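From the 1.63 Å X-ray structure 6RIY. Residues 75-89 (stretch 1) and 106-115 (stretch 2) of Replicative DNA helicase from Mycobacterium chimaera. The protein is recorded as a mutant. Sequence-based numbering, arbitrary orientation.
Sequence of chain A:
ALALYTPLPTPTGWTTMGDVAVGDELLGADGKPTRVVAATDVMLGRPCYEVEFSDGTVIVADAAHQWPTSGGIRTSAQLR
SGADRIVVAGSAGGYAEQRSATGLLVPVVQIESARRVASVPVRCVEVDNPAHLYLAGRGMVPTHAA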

# COMPACT_ATOMS: atom_id res chain seq x y z
N THR A 75 2.94 7.08 -8.60
CA THR A 75 3.91 6.30 -7.86
C THR A 75 4.33 7.06 -6.61
O THR A 75 4.11 8.27 -6.49
CB THR A 75 5.14 6.01 -8.71
OG1 THR A 75 5.84 7.23 -8.95
CG2 THR A 75 4.74 5.40 -10.04
N SER A 76 4.92 6.34 -5.65
CA SER A 76 5.37 6.99 -4.42
C SER A 76 6.24 8.20 -4.73
O SER A 76 6.11 9.24 -4.08
CB SER A 76 6.16 6.00 -3.55
OG SER A 76 5.55 4.72 -3.50
N ALA A 77 7.11 8.08 -5.73
CA ALA A 77 8.04 9.16 -6.06
C ALA A 77 7.35 10.37 -6.68
O ALA A 77 7.97 11.44 -6.77
CB ALA A 77 9.11 8.65 -7.02
N GLN A 78 6.11 10.23 -7.14
CA GLN A 78 5.39 11.35 -7.72
C GLN A 78 4.36 11.95 -6.79
O GLN A 78 3.71 12.93 -7.16
CB GLN A 78 4.72 10.93 -9.03
N LEU A 79 4.19 11.42 -5.58
CA LEU A 79 3.15 11.93 -4.69
C LEU A 79 3.49 13.33 -4.18
O LEU A 79 4.65 13.64 -3.90
CB LEU A 79 2.95 10.98 -3.51
CG LEU A 79 2.26 9.66 -3.85
CD1 LEU A 79 2.25 8.75 -2.64
CD2 LEU A 79 0.83 9.90 -4.35
N ARG A 80 2.47 14.18 -4.05
CA ARG A 80 2.64 15.60 -3.78
C ARG A 80 1.92 15.99 -2.50
O ARG A 80 0.75 15.64 -2.30
CB ARG A 80 2.11 16.45 -4.94
CG ARG A 80 2.80 16.21 -6.27
CD ARG A 80 2.01 16.84 -7.41
NE ARG A 80 0.68 16.26 -7.54
CZ ARG A 80 -0.30 16.80 -8.26
NH1 ARG A 80 -0.10 17.93 -8.92
NH2 ARG A 80 -1.48 16.21 -8.33
N SER A 81 2.62 16.73 -1.63
CA SER A 81 2.03 17.23 -0.40
C SER A 81 0.79 18.05 -0.69
O SER A 81 0.81 18.95 -1.53
CB SER A 81 3.05 18.09 0.36
OG SER A 81 4.19 17.33 0.74
N GLY A 82 -0.30 17.74 0.00
CA GLY A 82 -1.53 18.51 -0.15
C GLY A 82 -2.29 18.31 -1.45
O GLY A 82 -3.51 18.10 -1.42
N ALA A 83 -1.59 18.33 -2.59
CA ALA A 83 -2.25 18.27 -3.88
C ALA A 83 -2.96 16.94 -4.14
O ALA A 83 -3.87 16.90 -4.97
CB ALA A 83 -1.24 18.53 -5.00
N ASP A 84 -2.58 15.87 -3.44
CA ASP A 84 -3.03 14.52 -3.75
C ASP A 84 -3.89 13.95 -2.62
O ASP A 84 -3.53 14.06 -1.44
CB ASP A 84 -1.83 13.60 -4.02
CG ASP A 84 -1.21 13.84 -5.39
OD1 ASP A 84 -1.95 14.19 -6.33
OD2 ASP A 84 0.02 13.66 -5.53
N ARG A 85 -5.04 13.38 -2.98
CA ARG A 85 -5.92 12.67 -2.06
C ARG A 85 -6.18 11.26 -2.57
O ARG A 85 -6.44 11.08 -3.77
CB ARG A 85 -7.28 13.37 -1.90
CG ARG A 85 -7.28 14.64 -1.08
CD ARG A 85 -8.71 15.14 -0.89
NE ARG A 85 -8.74 16.50 -0.35
CZ ARG A 85 -8.67 16.80 0.94
NH1 ARG A 85 -8.57 15.83 1.84
NH2 ARG A 85 -8.71 18.06 1.33
N ILE A 86 -6.14 10.29 -1.67
CA ILE A 86 -6.45 8.90 -1.99
C ILE A 86 -7.96 8.74 -2.09
O ILE A 86 -8.70 9.04 -1.14
CB ILE A 86 -5.86 7.95 -0.94
CG1 ILE A 86 -4.34 8.10 -0.84
CG2 ILE A 86 -6.28 6.53 -1.25
CD1 ILE A 86 -3.57 7.56 -2.05
N VAL A 87 -8.43 8.23 -3.23
CA VAL A 87 -9.86 8.18 -3.53
C VAL A 87 -10.21 6.80 -4.09
O VAL A 87 -9.48 6.27 -4.94
CB VAL A 87 -10.26 9.29 -4.53
CG1 VAL A 87 -11.46 8.87 -5.36
CG2 VAL A 87 -10.54 10.60 -3.79
N VAL A 88 -11.32 6.23 -3.62
CA VAL A 88 -11.76 4.90 -4.01
C VAL A 88 -13.22 4.92 -4.44
O VAL A 88 -13.96 5.87 -4.16
CB VAL A 88 -11.57 3.86 -2.89
CG1 VAL A 88 -10.12 3.53 -2.75
CG2 VAL A 88 -12.16 4.38 -1.59
N ALA A 89 -13.62 3.84 -5.10
CA ALA A 89 -15.01 3.54 -5.42
C ALA A 89 -15.69 4.66 -6.19
O ALA A 89 -16.90 4.61 -6.43
CB ALA A 89 -15.79 3.22 -4.15
N VAL A 106 -15.40 9.02 -3.10
CA VAL A 106 -15.29 9.06 -1.64
C VAL A 106 -13.84 9.25 -1.23
O VAL A 106 -13.01 8.36 -1.46
CB VAL A 106 -15.89 7.80 -1.00
CG1 VAL A 106 -16.12 8.02 0.49
CG2 VAL A 106 -17.20 7.41 -1.69
N PRO A 107 -13.53 10.39 -0.61
CA PRO A 107 -12.14 10.68 -0.23
C PRO A 107 -11.75 9.99 1.08
O PRO A 107 -12.51 9.99 2.05
CB PRO A 107 -12.13 12.21 -0.07
CG PRO A 107 -13.54 12.53 0.35
CD PRO A 107 -14.44 11.51 -0.32
N VAL A 108 -10.55 9.41 1.09
CA VAL A 108 -10.09 8.58 2.20
C VAL A 108 -9.08 9.32 3.07
O VAL A 108 -9.34 9.56 4.26
CB VAL A 108 -9.51 7.24 1.68
CG1 VAL A 108 -8.88 6.47 2.83
CG2 VAL A 108 -10.60 6.42 1.01
N VAL A 109 -7.92 9.67 2.51
CA VAL A 109 -6.89 10.44 3.21
C VAL A 109 -6.20 11.37 2.21
O VAL A 109 -6.29 11.18 1.00
CB VAL A 109 -5.81 9.56 3.89
CG1 VAL A 109 -6.36 8.86 5.13
CG2 VAL A 109 -5.20 8.58 2.89
N GLN A 110 -5.50 12.36 2.75
CA GLN A 110 -4.67 13.28 1.98
C GLN A 110 -3.21 12.89 2.14
O GLN A 110 -2.79 12.45 3.21
CB GLN A 110 -4.90 14.72 2.45
CG GLN A 110 -4.27 15.81 1.60
CD GLN A 110 -5.07 17.09 1.62
OE1 GLN A 110 -5.47 17.57 2.69
NE2 GLN A 110 -5.34 17.65 0.44
N ILE A 111 -2.43 13.04 1.06
CA ILE A 111 -0.98 12.87 1.16
C ILE A 111 -0.40 14.08 1.88
O ILE A 111 -0.62 15.23 1.48
CB ILE A 111 -0.35 12.67 -0.21
CG1 ILE A 111 -0.53 11.23 -0.68
CG2 ILE A 111 1.17 13.01 -0.16
CD1 ILE A 111 -1.91 10.90 -1.21
N GLU A 112 0.35 13.82 2.95
CA GLU A 112 1.04 14.91 3.62
C GLU A 112 2.44 15.09 3.08
O GLU A 112 2.88 16.23 2.88
CB GLU A 112 1.09 14.66 5.13
CG GLU A 112 -0.27 14.65 5.81
CD GLU A 112 -0.86 16.04 6.02
OE1 GLU A 112 -0.60 16.94 5.19
OE2 GLU A 112 -1.57 16.24 7.03
N SER A 113 3.16 14.00 2.84
CA SER A 113 4.50 14.09 2.30
C SER A 113 4.90 12.72 1.79
O SER A 113 4.37 11.70 2.23
CB SER A 113 5.50 14.59 3.36
OG SER A 113 5.57 13.68 4.44
N ALA A 114 5.82 12.72 0.83
CA ALA A 114 6.49 11.52 0.36
C ALA A 114 7.96 11.87 0.19
O ALA A 114 8.29 12.82 -0.53
CB ALA A 114 5.89 11.00 -0.95
N ARG A 115 8.83 11.15 0.89
CA ARG A 115 10.24 11.51 0.91
C ARG A 115 11.07 10.25 0.73
O ARG A 115 10.75 9.20 1.28
CB ARG A 115 10.61 12.20 2.23
O HOH W 1 6.99 15.52 0.37

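The two stretches run antiparallel, and the short strand 85-87 pairs with part of the long strand 107-115. Near the start of stretch 1, just after a 3-10 segment, Leu79 packs against stretch 2, where its CB lies 3.9 Å from Ala114 CB and its CD2 4.1 Å from Ile111 CG1; the alanine methyl packs against the leucine side chain, an apolar contact, while the branched leucine reaches the isoleucine. Arg80 points away and instead binds Asp84, with a salt bridge from NH2 to OD1 (2.9 Å) that braces the intervening turn. Ser81 donates its hydroxyl OG to Glu112 O (2.7 Å), a short side chain serving a backbone carbonyl. Gly82 has a positive phi, which glycine tolerates readily, and its N hydrogen-bonds Ile111 O (2.9 Å); Ile111 N returns a hydrogen bond to Asp84 O (2.9 Å). Arg85 sits opposite Gln110 on one sheet face, and the amide NE2 of Gln110 lies over its guanidinium, 3.5 Å from Arg85 CZ. Ile86, buried on the other face, forms hydrogen bonds from N to Val109 O (2.8 Å) and from Val108 N to its O (2.9 Å), while its CG1 packs 3.7 Å from Ile111 CD1. Val87 lies across from Pro107, whose ring nitrogen carries no hydrogen to donate. Finally, Val88 CG2 meets Val108 CG2 at 3.7 Å, a contact between two apolar, beta-branched residues.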